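PDB 2CW5: (R)-S-adenosyl-L-methionine hydrolase from Thermus thermophilus, which catalyses the hydrolysis of S-adenosyl-L-methionine to adenosine and L-methionine and works as a homotrimer. Local coordinates for residues P42-R47 with L246-P251; A48-F53 with V178-R183; E54-L59 with T97-L102. All coordinates share one frame; numbering follows the deposited sequence.

Overall arrangement
Helix 45-55 is common to all three contacts, which follow it from its N-terminal end to its C-terminal end. Contact 1 lies at the surface and is polar: a water and charged side chains join the start of the helix to the turn before strand 251-254. Contact 2 is buried and apolar, with the middle of the helix against strand 175-181. These two touch, through Arg46 and Leu179 among others, and both bridge the N-terminal and C-terminal domains. Contact 3 is partly buried, apolar, and stays within the N-terminal domain. Its centre is about 18 Å from that of contact 1 and about 12 Å from that of contact 2.

Contact 1 (P42-R47 with L246-P251); sequences PQDLRR and LKEGMP
Asp44 and Glu248 meet through a water. Water 1 donates to Asp44 OD1 at 2.7 Å. It also donates to Glu248 OE2, at 2.9 Å. The two carboxylates reach for each other from the two segments, their planes 50° apart, and Asp44 OD2 lies 4.2 Å from Glu248 OE2. Like charges are therefore close, and the two donated bonds probably ease their repulsion. Arg241 adds a long, weak ion pair to Glu248 OE2.

Asp44 is also the N-cap of helix 45-55. Its CG stands anti to the backbone N (chi1 -165°), which lets the carboxylate turn back over the first turn of the helix. Arg47 N donates to Asp44 OD1 at 3.1 Å, reaching the oxygen from above the carboxylate plane. One oxygen thus takes both the cap and the water. A leucine at this position would probably leave Arg47 N without its cap and water 1 with no acceptor on the helix side.

The remaining contact is van der Waals packing. The Arg46 and Glu248 side chains run alongside each other, pointing opposite ways, and Arg46 NE rests 4.0 Å from Glu248 CB. The Arg46 chain bends at chi3 (73°), and its NH2 lies 4.0 Å from Gly249 N, at a slant to the guanidinium. The polar partners of Arg46 are on strand 175-181: a salt bridge to Glu177 and bonds to the carbonyls of Val178 and Leu179. Lys247 to Met250 form a type II beta turn, with glycine at its third position.

The contact ties the N-terminal domain to the C-terminal domain at the surface. Its chemistry is polar: two acids share one water, while Arg46 pairs its charge with Glu177 of the adjacent strand.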
ATOM      1  N   PRO C  42       0.239  13.011  -5.157  1.00 31.73           N
ATOM      2  CA  PRO C  42       0.778  13.093  -6.516  1.00 32.21           C
ATOM      3  C   PRO C  42       1.431  14.437  -6.827  1.00 31.35           C
ATOM      4  O   PRO C  42       0.900  15.492  -6.477  1.00 32.58           O
ATOM      5  CB  PRO C  42      -0.446  12.817  -7.384  1.00 33.74           C
ATOM      6  CG  PRO C  42      -1.223  11.852  -6.538  1.00 33.81           C
ATOM      7  CD  PRO C  42      -1.142  12.497  -5.172  1.00 32.74           C
ATOM      8  N   GLN C  43       2.594  14.383  -7.473  1.00 30.99           N
ATOM      9  CA  GLN C  43       3.354  15.572  -7.856  1.00 32.01           C
ATOM     10  C   GLN C  43       3.834  16.468  -6.712  1.00 30.44           C
ATOM     11  O   GLN C  43       4.437  17.508  -6.968  1.00 29.77           O
ATOM     12  CB  GLN C  43       2.542  16.434  -8.829  1.00 34.48           C
ATOM     13  CG  GLN C  43       2.175  15.757 -10.138  1.00 39.43           C
ATOM     14  CD  GLN C  43       1.578  16.732 -11.139  1.00 42.58           C
ATOM     15  OE1 GLN C  43       2.209  17.727 -11.506  1.00 43.26           O
ATOM     16  NE2 GLN C  43       0.355  16.454 -11.584  1.00 42.85           N
ATOM     17  N   ASP C  44       3.569  16.086  -5.465  1.00 29.21           N
ATOM     18  CA  ASP C  44       3.984  16.901  -4.317  1.00 27.15           C
ATOM     19  C   ASP C  44       5.478  16.715  -4.042  1.00 25.80           C
ATOM     20  O   ASP C  44       5.873  15.848  -3.259  1.00 22.82           O
ATOM     21  CB  ASP C  44       3.186  16.508  -3.071  1.00 25.19           C
ATOM     22  CG  ASP C  44       3.292  17.537  -1.952  1.00 27.29           C
ATOM     23  OD1 ASP C  44       4.308  18.262  -1.875  1.00 24.66           O
ATOM     24  OD2 ASP C  44       2.357  17.610  -1.131  1.00 31.08           O
ATOM     25  N   LEU C  45       6.301  17.547  -4.674  1.00 23.51           N
ATOM     26  CA  LEU C  45       7.751  17.465  -4.519  1.00 22.69           C
ATOM     27  C   LEU C  45       8.289  17.826  -3.139  1.00 22.11           C
ATOM     28  O   LEU C  45       9.260  17.231  -2.677  1.00 19.55           O
ATOM     29  CB  LEU C  45       8.442  18.344  -5.566  1.00 24.00           C
ATOM     30  CG  LEU C  45       8.189  17.963  -7.026  1.00 27.12           C
ATOM     31  CD1 LEU C  45       8.918  18.940  -7.938  1.00 28.02           C
ATOM     32  CD2 LEU C  45       8.665  16.538  -7.277  1.00 24.39           C
ATOM     33  N   ARG C  46       7.676  18.802  -2.481  1.00 20.97           N
ATOM     34  CA  ARG C  46       8.150  19.214  -1.164  1.00 21.57           C
ATOM     35  C   ARG C  46       7.936  18.109  -0.139  1.00 20.19           C
ATOM     36  O   ARG C  46       8.783  17.873   0.709  1.00 20.85           O
ATOM     37  CB  ARG C  46       7.440  20.500  -0.732  1.00 22.39           C
ATOM     38  CG  ARG C  46       7.750  21.684  -1.645  1.00 24.14           C
ATOM     39  CD  ARG C  46       6.781  22.829  -1.406  1.00 26.62           C
ATOM     40  NE  ARG C  46       7.023  23.540  -0.153  1.00 28.56           N
ATOM     41  CZ  ARG C  46       7.763  24.639  -0.047  1.00 28.94           C
ATOM     42  NH1 ARG C  46       8.342  25.158  -1.122  1.00 29.84           N
ATOM     43  NH2 ARG C  46       7.902  25.236   1.129  1.00 26.06           N
ATOM     44  N   ARG C  47       6.798  17.428  -0.233  1.00 18.98           N
ATOM     45  CA  ARG C  47       6.475  16.336   0.671  1.00 20.48           C
ATOM     46  C   ARG C  47       7.476  15.213   0.443  1.00 19.95           C
ATOM     47  O   ARG C  47       8.021  14.636   1.394  1.00 17.93           O
ATOM     48  CB  ARG C  47       5.050  15.840   0.387  1.00 25.48           C
ATOM     49  CG  ARG C  47       4.638  14.578   1.132  1.00 28.82           C
ATOM     50  CD  ARG C  47       4.530  14.788   2.628  1.00 32.71           C
ATOM     51  NE  ARG C  47       4.091  13.563   3.294  1.00 36.62           N
ATOM     52  CZ  ARG C  47       2.826  13.152   3.352  1.00 37.72           C
ATOM     53  NH1 ARG C  47       1.861  13.873   2.793  1.00 36.30           N
ATOM     54  NH2 ARG C  47       2.530  12.004   3.950  1.00 37.67           N
ATOM     55  N   LEU C 246      -3.544  26.112   7.318  1.00 33.95           N
ATOM     56  CA  LEU C 246      -2.175  26.345   6.864  1.00 32.62           C
ATOM     57  C   LEU C 246      -1.934  25.912   5.424  1.00 31.33           C
ATOM     58  O   LEU C 246      -2.649  25.066   4.885  1.00 30.26           O
ATOM     59  CB  LEU C 246      -1.187  25.614   7.776  1.00 31.48           C
ATOM     60  CG  LEU C 246      -1.299  25.926   9.270  1.00 32.89           C
ATOM     61  CD1 LEU C 246      -0.269  25.114  10.041  1.00 33.79           C
ATOM     62  CD2 LEU C 246      -1.094  27.414   9.504  1.00 34.24           C
ATOM     63  N   LYS C 247      -0.915  26.501   4.810  1.00 29.97           N
ATOM     64  CA  LYS C 247      -0.542  26.179   3.440  1.00 30.41           C
ATOM     65  C   LYS C 247       0.974  26.258   3.281  1.00 29.04           C
ATOM     66  O   LYS C 247       1.637  27.026   3.979  1.00 27.33           O
ATOM     67  CB  LYS C 247      -1.224  27.139   2.461  1.00 32.70           C
ATOM     68  CG  LYS C 247      -2.735  26.965   2.395  1.00 36.69           C
ATOM     69  CD  LYS C 247      -3.338  27.691   1.203  1.00 41.81           C
ATOM     70  CE  LYS C 247      -4.804  27.307   1.008  1.00 42.87           C
ATOM     71  NZ  LYS C 247      -5.651  27.691   2.174  1.00 43.74           N
ATOM     72  N   GLU C 248       1.521  25.453   2.375  1.00 28.57           N
ATOM     73  CA  GLU C 248       2.959  25.452   2.131  1.00 27.92           C
ATOM     74  C   GLU C 248       3.419  26.833   1.680  1.00 27.82           C
ATOM     75  O   GLU C 248       2.706  27.526   0.945  1.00 23.01           O
ATOM     76  CB  GLU C 248       3.324  24.420   1.059  1.00 31.24           C
ATOM     77  CG  GLU C 248       3.037  22.984   1.462  1.00 34.90           C
ATOM     78  CD  GLU C 248       1.673  22.497   0.999  1.00 39.28           C
ATOM     79  OE1 GLU C 248       0.699  23.288   1.037  1.00 40.49           O
ATOM     80  OE2 GLU C 248       1.576  21.315   0.604  1.00 37.63           O
ATOM     81  N   GLY C 249       4.610  27.225   2.127  1.00 25.97           N
ATOM     82  CA  GLY C 249       5.157  28.519   1.759  1.00 26.07           C
ATOM     83  C   GLY C 249       4.794  29.609   2.744  1.00 26.82           C
ATOM     84  O   GLY C 249       5.411  30.672   2.764  1.00 26.75           O
HETATM   85  N   MSE C 250       3.791  29.345   3.570  1.00 25.33           N
HETATM   86  CA  MSE C 250       3.351  30.311   4.558  1.00 26.98           C
HETATM   87  C   MSE C 250       4.515  30.630   5.492  1.00 27.35           C
HETATM   88  O   MSE C 250       5.186  29.728   5.992  1.00 27.26           O
HETATM   89  CB  MSE C 250       2.183  29.727   5.344  1.00 29.81           C
HETATM   90  CG  MSE C 250       1.265  30.730   5.981  1.00 34.35           C
HETATM   91 SE   MSE C 250      -0.326  29.822   6.606  1.00 37.22          SE
HETATM   92  CE  MSE C 250      -1.277  29.713   4.930  1.00 36.25           C
ATOM     93  N   PRO C 251       4.780  31.922   5.730  1.00 27.65           N
ATOM     94  CA  PRO C 251       5.894  32.248   6.622  1.00 28.02           C
ATOM     95  C   PRO C 251       5.681  31.832   8.077  1.00 28.91           C
ATOM     96  O   PRO C 251       4.554  31.808   8.584  1.00 26.45           O
ATOM     97  CB  PRO C 251       6.053  33.760   6.449  1.00 29.94           C
ATOM     98  CG  PRO C 251       4.681  34.214   6.057  1.00 31.26           C
ATOM     99  CD  PRO C 251       4.226  33.136   5.104  1.00 27.43           C
TER
HETATM  100  O   HOH W   1       3.987  19.705   0.343  1.00 36.40           O

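Contact 2 (A48-F53 with V178-R183); sequences AAYALF and VLTFDR
Tyr50 packs against Leu179 and Thr180 at a buried junction between the N-terminal and C-terminal domains. The contact is apolar throughout. Tyr50 CD1 lies 3.9 Å from Leu179 CD2. The same methyl approaches Tyr50 CB at 4.1 Å, so it covers the base of the side chain as well as the start of the ring. The Leu179 side chain meets the ring at a slant. Thr180 adds a second methyl: its CG2 sits 3.9 Å from Tyr50 CB. With OG1 of Thr180 anti to its own backbone N (chi1 -177°), it is the methyl branch that meets Tyr50.

Backbone geometry explains why two successive strand residues can both serve. Leu179 and Thr180 form a classic beta bulge opposite Ile188, and both point their side chains toward the helix. In a regular strand, neighbours would alternate between the two faces. Ile188 also touches Tyr50 and Thr180.

By similarity, Ser227 and Glu232 bind S-adenosyl-L-methionine; their side chains are about 5 Å and 4 Å from that of Tyr50. The contact therefore borders the probable substrate site.

Helix 45-55 lies between two layers here. Tyr50 turns to strands 175-181 and 187-189 of the C-terminal sheet, while Ala51 and Leu52 touch Leu7 on strand 4-8 of the N-terminal sheet.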
ATOM      1  N   ALA C  48       7.731  14.922  -0.827  1.00 17.90           N
ATOM      2  CA  ALA C  48       8.664  13.862  -1.190  1.00 18.90           C
ATOM      3  C   ALA C  48      10.095  14.214  -0.809  1.00 18.93           C
ATOM      4  O   ALA C  48      10.848  13.352  -0.343  1.00 16.93           O
ATOM      5  CB  ALA C  48       8.570  13.570  -2.691  1.00 19.87           C
ATOM      6  N   ALA C  49      10.477  15.477  -1.004  1.00 17.52           N
ATOM      7  CA  ALA C  49      11.832  15.913  -0.653  1.00 16.93           C
ATOM      8  C   ALA C  49      12.056  15.712   0.838  1.00 16.66           C
ATOM      9  O   ALA C  49      13.126  15.271   1.264  1.00 17.77           O
ATOM     10  CB  ALA C  49      12.030  17.392  -1.001  1.00 16.74           C
ATOM     11  N   TYR C  50      11.047  16.045   1.634  1.00 15.34           N
ATOM     12  CA  TYR C  50      11.171  15.902   3.083  1.00 16.60           C
ATOM     13  C   TYR C  50      11.273  14.435   3.494  1.00 16.83           C
ATOM     14  O   TYR C  50      12.085  14.085   4.354  1.00 19.20           O
ATOM     15  CB  TYR C  50       9.992  16.567   3.808  1.00 19.68           C
ATOM     16  CG  TYR C  50      10.105  16.458   5.319  1.00 21.68           C
ATOM     17  CD1 TYR C  50      11.189  17.024   5.995  1.00 21.99           C
ATOM     18  CD2 TYR C  50       9.162  15.748   6.064  1.00 25.12           C
ATOM     19  CE1 TYR C  50      11.335  16.881   7.370  1.00 25.79           C
ATOM     20  CE2 TYR C  50       9.300  15.599   7.452  1.00 25.25           C
ATOM     21  CZ  TYR C  50      10.391  16.168   8.093  1.00 27.25           C
ATOM     22  OH  TYR C  50      10.552  16.024   9.453  1.00 28.77           O
ATOM     23  N   ALA C  51      10.457  13.575   2.882  1.00 17.36           N
ATOM     24  CA  ALA C  51      10.484  12.150   3.204  1.00 19.81           C
ATOM     25  C   ALA C  51      11.887  11.565   3.007  1.00 20.65           C
ATOM     26  O   ALA C  51      12.346  10.755   3.810  1.00 19.11           O
ATOM     27  CB  ALA C  51       9.472  11.392   2.345  1.00 18.47           C
ATOM     28  N   LEU C  52      12.559  11.967   1.931  1.00 19.76           N
ATOM     29  CA  LEU C  52      13.911  11.488   1.663  1.00 21.06           C
ATOM     30  C   LEU C  52      14.863  12.006   2.740  1.00 21.82           C
ATOM     31  O   LEU C  52      15.693  11.267   3.256  1.00 20.74           O
ATOM     32  CB  LEU C  52      14.374  11.955   0.279  1.00 20.45           C
ATOM     33  CG  LEU C  52      13.617  11.333  -0.903  1.00 21.39           C
ATOM     34  CD1 LEU C  52      14.041  12.012  -2.206  1.00 21.15           C
ATOM     35  CD2 LEU C  52      13.902   9.836  -0.965  1.00 20.94           C
ATOM     36  N   PHE C  53      14.725  13.287   3.069  1.00 19.76           N
ATOM     37  CA  PHE C  53      15.539  13.942   4.092  1.00 21.69           C
ATOM     38  C   PHE C  53      15.420  13.190   5.420  1.00 21.07           C
ATOM     39  O   PHE C  53      16.405  12.957   6.121  1.00 19.47           O
ATOM     40  CB  PHE C  53      15.033  15.376   4.261  1.00 20.95           C
ATOM     41  CG  PHE C  53      15.735  16.160   5.326  1.00 23.56           C
ATOM     42  CD1 PHE C  53      16.990  16.718   5.089  1.00 22.75           C
ATOM     43  CD2 PHE C  53      15.120  16.384   6.556  1.00 23.41           C
ATOM     44  CE1 PHE C  53      17.619  17.492   6.063  1.00 25.17           C
ATOM     45  CE2 PHE C  53      15.742  17.160   7.539  1.00 25.33           C
ATOM     46  CZ  PHE C  53      16.994  17.715   7.289  1.00 25.70           C
ATOM     47  N   VAL C 178       6.516  27.253   5.934  1.00 19.02           N
ATOM     48  CA  VAL C 178       5.962  25.917   6.039  1.00 19.67           C
ATOM     49  C   VAL C 178       6.518  25.141   4.849  1.00 19.91           C
ATOM     50  O   VAL C 178       6.314  25.531   3.693  1.00 19.11           O
ATOM     51  CB  VAL C 178       4.416  25.921   5.967  1.00 18.62           C
ATOM     52  CG1 VAL C 178       3.901  24.491   5.948  1.00 18.67           C
ATOM     53  CG2 VAL C 178       3.837  26.665   7.173  1.00 19.11           C
ATOM     54  N   LEU C 179       7.237  24.059   5.133  1.00 20.60           N
ATOM     55  CA  LEU C 179       7.837  23.235   4.088  1.00 20.54           C
ATOM     56  C   LEU C 179       6.813  22.311   3.442  1.00 20.68           C
ATOM     57  O   LEU C 179       6.668  22.276   2.215  1.00 19.75           O
ATOM     58  CB  LEU C 179       8.979  22.390   4.668  1.00 22.41           C
ATOM     59  CG  LEU C 179       9.629  21.359   3.729  1.00 24.54           C
ATOM     60  CD1 LEU C 179      10.298  22.064   2.560  1.00 26.50           C
ATOM     61  CD2 LEU C 179      10.660  20.542   4.503  1.00 26.85           C
ATOM     62  N   THR C 180       6.104  21.566   4.280  1.00 18.78           N
ATOM     63  CA  THR C 180       5.107  20.613   3.814  1.00 20.81           C
ATOM     64  C   THR C 180       4.303  20.156   5.036  1.00 21.83           C
ATOM     65  O   THR C 180       4.447  20.730   6.111  1.00 21.75           O
ATOM     66  CB  THR C 180       5.806  19.397   3.144  1.00 21.05           C
ATOM     67  OG1 THR C 180       4.827  18.493   2.621  1.00 22.93           O
ATOM     68  CG2 THR C 180       6.689  18.661   4.154  1.00 22.16           C
ATOM     69  N   PHE C 181       3.455  19.143   4.864  1.00 23.17           N
ATOM     70  CA  PHE C 181       2.642  18.608   5.963  1.00 25.41           C
ATOM     71  C   PHE C 181       2.807  17.092   6.006  1.00 27.50           C
ATOM     72  O   PHE C 181       3.138  16.480   4.994  1.00 26.51           O
ATOM     73  CB  PHE C 181       1.158  18.919   5.730  1.00 26.07           C
ATOM     74  CG  PHE C 181       0.845  20.380   5.658  1.00 25.56           C
ATOM     75  CD1 PHE C 181       0.687  21.130   6.819  1.00 25.39           C
ATOM     76  CD2 PHE C 181       0.738  21.018   4.425  1.00 26.22           C
ATOM     77  CE1 PHE C 181       0.426  22.494   6.754  1.00 27.69           C
ATOM     78  CE2 PHE C 181       0.478  22.380   4.351  1.00 26.26           C
ATOM     79  CZ  PHE C 181       0.321  23.122   5.517  1.00 25.41           C
ATOM     80  N   ASP C 182       2.595  16.474   7.167  1.00 29.87           N
ATOM     81  CA  ASP C 182       2.693  15.021   7.207  1.00 32.46           C
ATOM     82  C   ASP C 182       1.291  14.445   7.016  1.00 34.13           C
ATOM     83  O   ASP C 182       0.333  15.192   6.807  1.00 33.02           O
ATOM     84  CB  ASP C 182       3.330  14.509   8.509  1.00 33.36           C
ATOM     85  CG  ASP C 182       2.526  14.841   9.742  1.00 35.01           C
ATOM     86  OD1 ASP C 182       1.303  15.078   9.635  1.00 34.96           O
ATOM     87  OD2 ASP C 182       3.131  14.841  10.836  1.00 36.64           O
ATOM     88  N   ARG C 183       1.169  13.125   7.086  1.00 35.04           N
ATOM     89  CA  ARG C 183      -0.117  12.475   6.873  1.00 36.60           C
ATOM     90  C   ARG C 183      -1.210  12.825   7.882  1.00 36.76           C
ATOM     91  O   ARG C 183      -2.388  12.568   7.634  1.00 37.45           O
ATOM     92  CB  ARG C 183       0.081  10.954   6.812  1.00 37.02           C
ATOM     93  CG  ARG C 183       0.654  10.322   8.073  1.00 39.23           C
ATOM     94  CD  ARG C 183       1.479   9.083   7.720  1.00 39.52           C
ATOM     95  NE  ARG C 183       1.795   8.249   8.879  1.00 39.77           N
ATOM     96  CZ  ARG C 183       0.999   7.294   9.356  1.00 38.44           C
ATOM     97  NH1 ARG C 183      -0.168   7.047   8.775  1.00 34.62           N
ATOM     98  NH2 ARG C 183       1.375   6.577  10.408  1.00 38.37           N
TER

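Contact 3 (E54-L59 with T97-L102); sequences EALPYL and TLAWLL
The CD2 methyl of Leu56 packs against both Ala99 and Leu102, on the short, weakly bonded helix 99-102. This is helix-end packing within the alpha/beta N-terminal domain. Residues 56-58 form a 3-10 segment that continues from helix 45-55.

Leu56 leaves its backbone toward helix 99-102. With chi1 at -171°, CG lies opposite the backbone N across the CA-CB bond, and the branched end reaches the short helix. CD2 then meets both residues. Its neighbours on Ala99 are CB, at 3.9 Å, and the carbonyl O, at 3.6 Å. That oxygen already accepts the backbone bond from Leu102 N, so the methyl packs beside a polar atom that has its partner. On Leu102, CD2 touches both CB and the CD1 methyl, the latter at 4.0 Å.

Leu102 also sets out from its backbone toward the 3-10 segment. Its CD1 touches both Leu56 CD2 and the Pro57 ring. Pro57 and Leu102 cross at a slant, and the ring offers its CD atom. Leu102 also touches Phe53, about one turn before Leu56 on helix 45-55.

Around this apolar cluster, Tyr88 of strand 87-89 packs on both Leu56 and Ala99, and Trp86 also touches Leu56. Pro15 of the third subunit packs on Glu54 and Ala55, and Val19 of the third subunit packs on Tyr58.

At the outer part of the contact, the CD1 methyl of Leu102 lies 4.0 Å from CD of Pro57.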
ATOM      1  N   GLU C  54      14.190  12.811   5.740  1.00 22.19           N
ATOM      2  CA  GLU C  54      13.864  12.108   6.968  1.00 26.22           C
ATOM      3  C   GLU C  54      14.535  10.737   7.124  1.00 26.92           C
ATOM      4  O   GLU C  54      15.012  10.392   8.204  1.00 27.58           O
ATOM      5  CB  GLU C  54      12.339  11.970   7.041  1.00 29.45           C
ATOM      6  CG  GLU C  54      11.783  11.312   8.276  1.00 37.26           C
ATOM      7  CD  GLU C  54      10.352  11.761   8.554  1.00 40.28           C
ATOM      8  OE1 GLU C  54       9.518  11.721   7.625  1.00 40.90           O
ATOM      9  OE2 GLU C  54      10.066  12.159   9.701  1.00 43.62           O
ATOM     10  N   ALA C  55      14.600   9.974   6.040  1.00 24.39           N
ATOM     11  CA  ALA C  55      15.166   8.630   6.100  1.00 24.86           C
ATOM     12  C   ALA C  55      16.621   8.438   5.691  1.00 23.75           C
ATOM     13  O   ALA C  55      17.281   7.509   6.166  1.00 23.98           O
ATOM     14  CB  ALA C  55      14.289   7.685   5.283  1.00 26.65           C
ATOM     15  N   LEU C  56      17.124   9.304   4.819  1.00 21.61           N
ATOM     16  CA  LEU C  56      18.488   9.169   4.313  1.00 22.51           C
ATOM     17  C   LEU C  56      19.609   8.845   5.305  1.00 21.93           C
ATOM     18  O   LEU C  56      20.377   7.916   5.083  1.00 20.66           O
ATOM     19  CB  LEU C  56      18.889  10.420   3.524  1.00 23.09           C
ATOM     20  CG  LEU C  56      20.217  10.309   2.764  1.00 25.37           C
ATOM     21  CD1 LEU C  56      20.066   9.274   1.661  1.00 24.60           C
ATOM     22  CD2 LEU C  56      20.624  11.669   2.174  1.00 23.12           C
ATOM     23  N   PRO C  57      19.718   9.600   6.407  1.00 22.86           N
ATOM     24  CA  PRO C  57      20.792   9.325   7.368  1.00 24.88           C
ATOM     25  C   PRO C  57      20.835   7.922   7.979  1.00 25.69           C
ATOM     26  O   PRO C  57      21.886   7.484   8.451  1.00 24.60           O
ATOM     27  CB  PRO C  57      20.599  10.418   8.420  1.00 25.06           C
ATOM     28  CG  PRO C  57      19.132  10.686   8.369  1.00 28.08           C
ATOM     29  CD  PRO C  57      18.840  10.679   6.893  1.00 23.65           C
ATOM     30  N   TYR C  58      19.705   7.223   7.960  1.00 23.85           N
ATOM     31  CA  TYR C  58      19.619   5.881   8.538  1.00 26.91           C
ATOM     32  C   TYR C  58      19.845   4.771   7.523  1.00 27.62           C
ATOM     33  O   TYR C  58      19.845   3.593   7.886  1.00 27.67           O
ATOM     34  CB  TYR C  58      18.245   5.677   9.190  1.00 28.68           C
ATOM     35  CG  TYR C  58      17.909   6.703  10.239  1.00 31.54           C
ATOM     36  CD1 TYR C  58      18.409   6.593  11.537  1.00 36.24           C
ATOM     37  CD2 TYR C  58      17.121   7.810   9.928  1.00 34.03           C
ATOM     38  CE1 TYR C  58      18.133   7.563  12.499  1.00 37.16           C
ATOM     39  CE2 TYR C  58      16.842   8.787  10.880  1.00 36.61           C
ATOM     40  CZ  TYR C  58      17.351   8.657  12.163  1.00 38.40           C
ATOM     41  OH  TYR C  58      17.082   9.623  13.107  1.00 41.23           O
ATOM     42  N   LEU C  59      20.034   5.133   6.258  1.00 27.13           N
ATOM     43  CA  LEU C  59      20.236   4.130   5.221  1.00 28.55           C
ATOM     44  C   LEU C  59      21.703   3.782   4.999  1.00 28.44           C
ATOM     45  O   LEU C  59      22.580   4.635   5.112  1.00 25.27           O
ATOM     46  CB  LEU C  59      19.630   4.599   3.892  1.00 30.26           C
ATOM     47  CG  LEU C  59      18.184   5.105   3.919  1.00 29.73           C
ATOM     48  CD1 LEU C  59      17.726   5.363   2.492  1.00 33.49           C
ATOM     49  CD2 LEU C  59      17.276   4.102   4.597  1.00 30.87           C
ATOM     50  N   THR C  97      16.623  17.782  -3.357  1.00 19.22           N
ATOM     51  CA  THR C  97      17.203  18.982  -2.738  1.00 18.50           C
ATOM     52  C   THR C  97      17.659  18.849  -1.283  1.00 18.71           C
ATOM     53  O   THR C  97      18.807  19.164  -0.946  1.00 18.37           O
ATOM     54  CB  THR C  97      16.224  20.174  -2.821  1.00 19.88           C
ATOM     55  OG1 THR C  97      15.936  20.462  -4.195  1.00 20.72           O
ATOM     56  CG2 THR C  97      16.835  21.411  -2.182  1.00 21.90           C
ATOM     57  N   LEU C  98      16.760  18.398  -0.419  1.00 18.16           N
ATOM     58  CA  LEU C  98      17.086  18.249   0.996  1.00 18.10           C
ATOM     59  C   LEU C  98      18.083  17.119   1.239  1.00 18.15           C
ATOM     60  O   LEU C  98      19.011  17.261   2.039  1.00 18.60           O
ATOM     61  CB  LEU C  98      15.795  18.044   1.797  1.00 17.10           C
ATOM     62  CG  LEU C  98      14.873  19.272   1.741  1.00 18.92           C
ATOM     63  CD1 LEU C  98      13.594  19.002   2.513  1.00 20.23           C
ATOM     64  CD2 LEU C  98      15.594  20.494   2.323  1.00 21.44           C
ATOM     65  N   ALA C  99      17.904  15.999   0.545  1.00 17.29           N
ATOM     66  CA  ALA C  99      18.827  14.880   0.684  1.00 18.08           C
ATOM     67  C   ALA C  99      20.239  15.374   0.379  1.00 20.72           C
ATOM     68  O   ALA C  99      21.207  15.009   1.048  1.00 19.74           O
ATOM     69  CB  ALA C  99      18.458  13.770  -0.295  1.00 17.23           C
ATOM     70  N   TRP C 100      20.339  16.211  -0.647  1.00 19.96           N
ATOM     71  CA  TRP C 100      21.621  16.738  -1.072  1.00 20.57           C
ATOM     72  C   TRP C 100      22.275  17.695  -0.081  1.00 20.95           C
ATOM     73  O   TRP C 100      23.464  17.992  -0.201  1.00 20.88           O
ATOM     74  CB  TRP C 100      21.483  17.365  -2.467  1.00 19.19           C
ATOM     75  CG  TRP C 100      21.276  16.310  -3.533  1.00 20.19           C
ATOM     76  CD1 TRP C 100      21.587  14.979  -3.438  1.00 20.53           C
ATOM     77  CD2 TRP C 100      20.775  16.506  -4.859  1.00 19.26           C
ATOM     78  NE1 TRP C 100      21.314  14.342  -4.619  1.00 21.22           N
ATOM     79  CE2 TRP C 100      20.816  15.254  -5.511  1.00 20.67           C
ATOM     80  CE3 TRP C 100      20.294  17.620  -5.562  1.00 20.29           C
ATOM     81  CZ2 TRP C 100      20.395  15.080  -6.833  1.00 22.10           C
ATOM     82  CZ3 TRP C 100      19.875  17.449  -6.879  1.00 20.16           C
ATOM     83  CH2 TRP C 100      19.928  16.184  -7.499  1.00 20.63           C
ATOM     84  N   LEU C 101      21.513  18.173   0.902  1.00 21.16           N
ATOM     85  CA  LEU C 101      22.086  19.038   1.930  1.00 21.55           C
ATOM     86  C   LEU C 101      22.871  18.133   2.873  1.00 21.90           C
ATOM     87  O   LEU C 101      23.833  18.556   3.508  1.00 23.05           O
ATOM     88  CB  LEU C 101      20.998  19.758   2.729  1.00 20.94           C
ATOM     89  CG  LEU C 101      20.267  20.913   2.047  1.00 20.16           C
ATOM     90  CD1 LEU C 101      19.168  21.434   2.968  1.00 22.57           C
ATOM     91  CD2 LEU C 101      21.273  22.024   1.712  1.00 19.99           C
ATOM     92  N   LEU C 102      22.443  16.879   2.961  1.00 21.94           N
ATOM     93  CA  LEU C 102      23.103  15.906   3.819  1.00 22.46           C
ATOM     94  C   LEU C 102      24.226  15.214   3.047  1.00 23.52           C
ATOM     95  O   LEU C 102      25.213  14.768   3.636  1.00 23.19           O
ATOM     96  CB  LEU C 102      22.098  14.850   4.289  1.00 23.91           C
ATOM     97  CG  LEU C 102      20.830  15.327   5.009  1.00 26.24           C
ATOM     98  CD1 LEU C 102      19.915  14.136   5.260  1.00 27.71           C
ATOM     99  CD2 LEU C 102      21.191  16.015   6.317  1.00 28.68           C
TER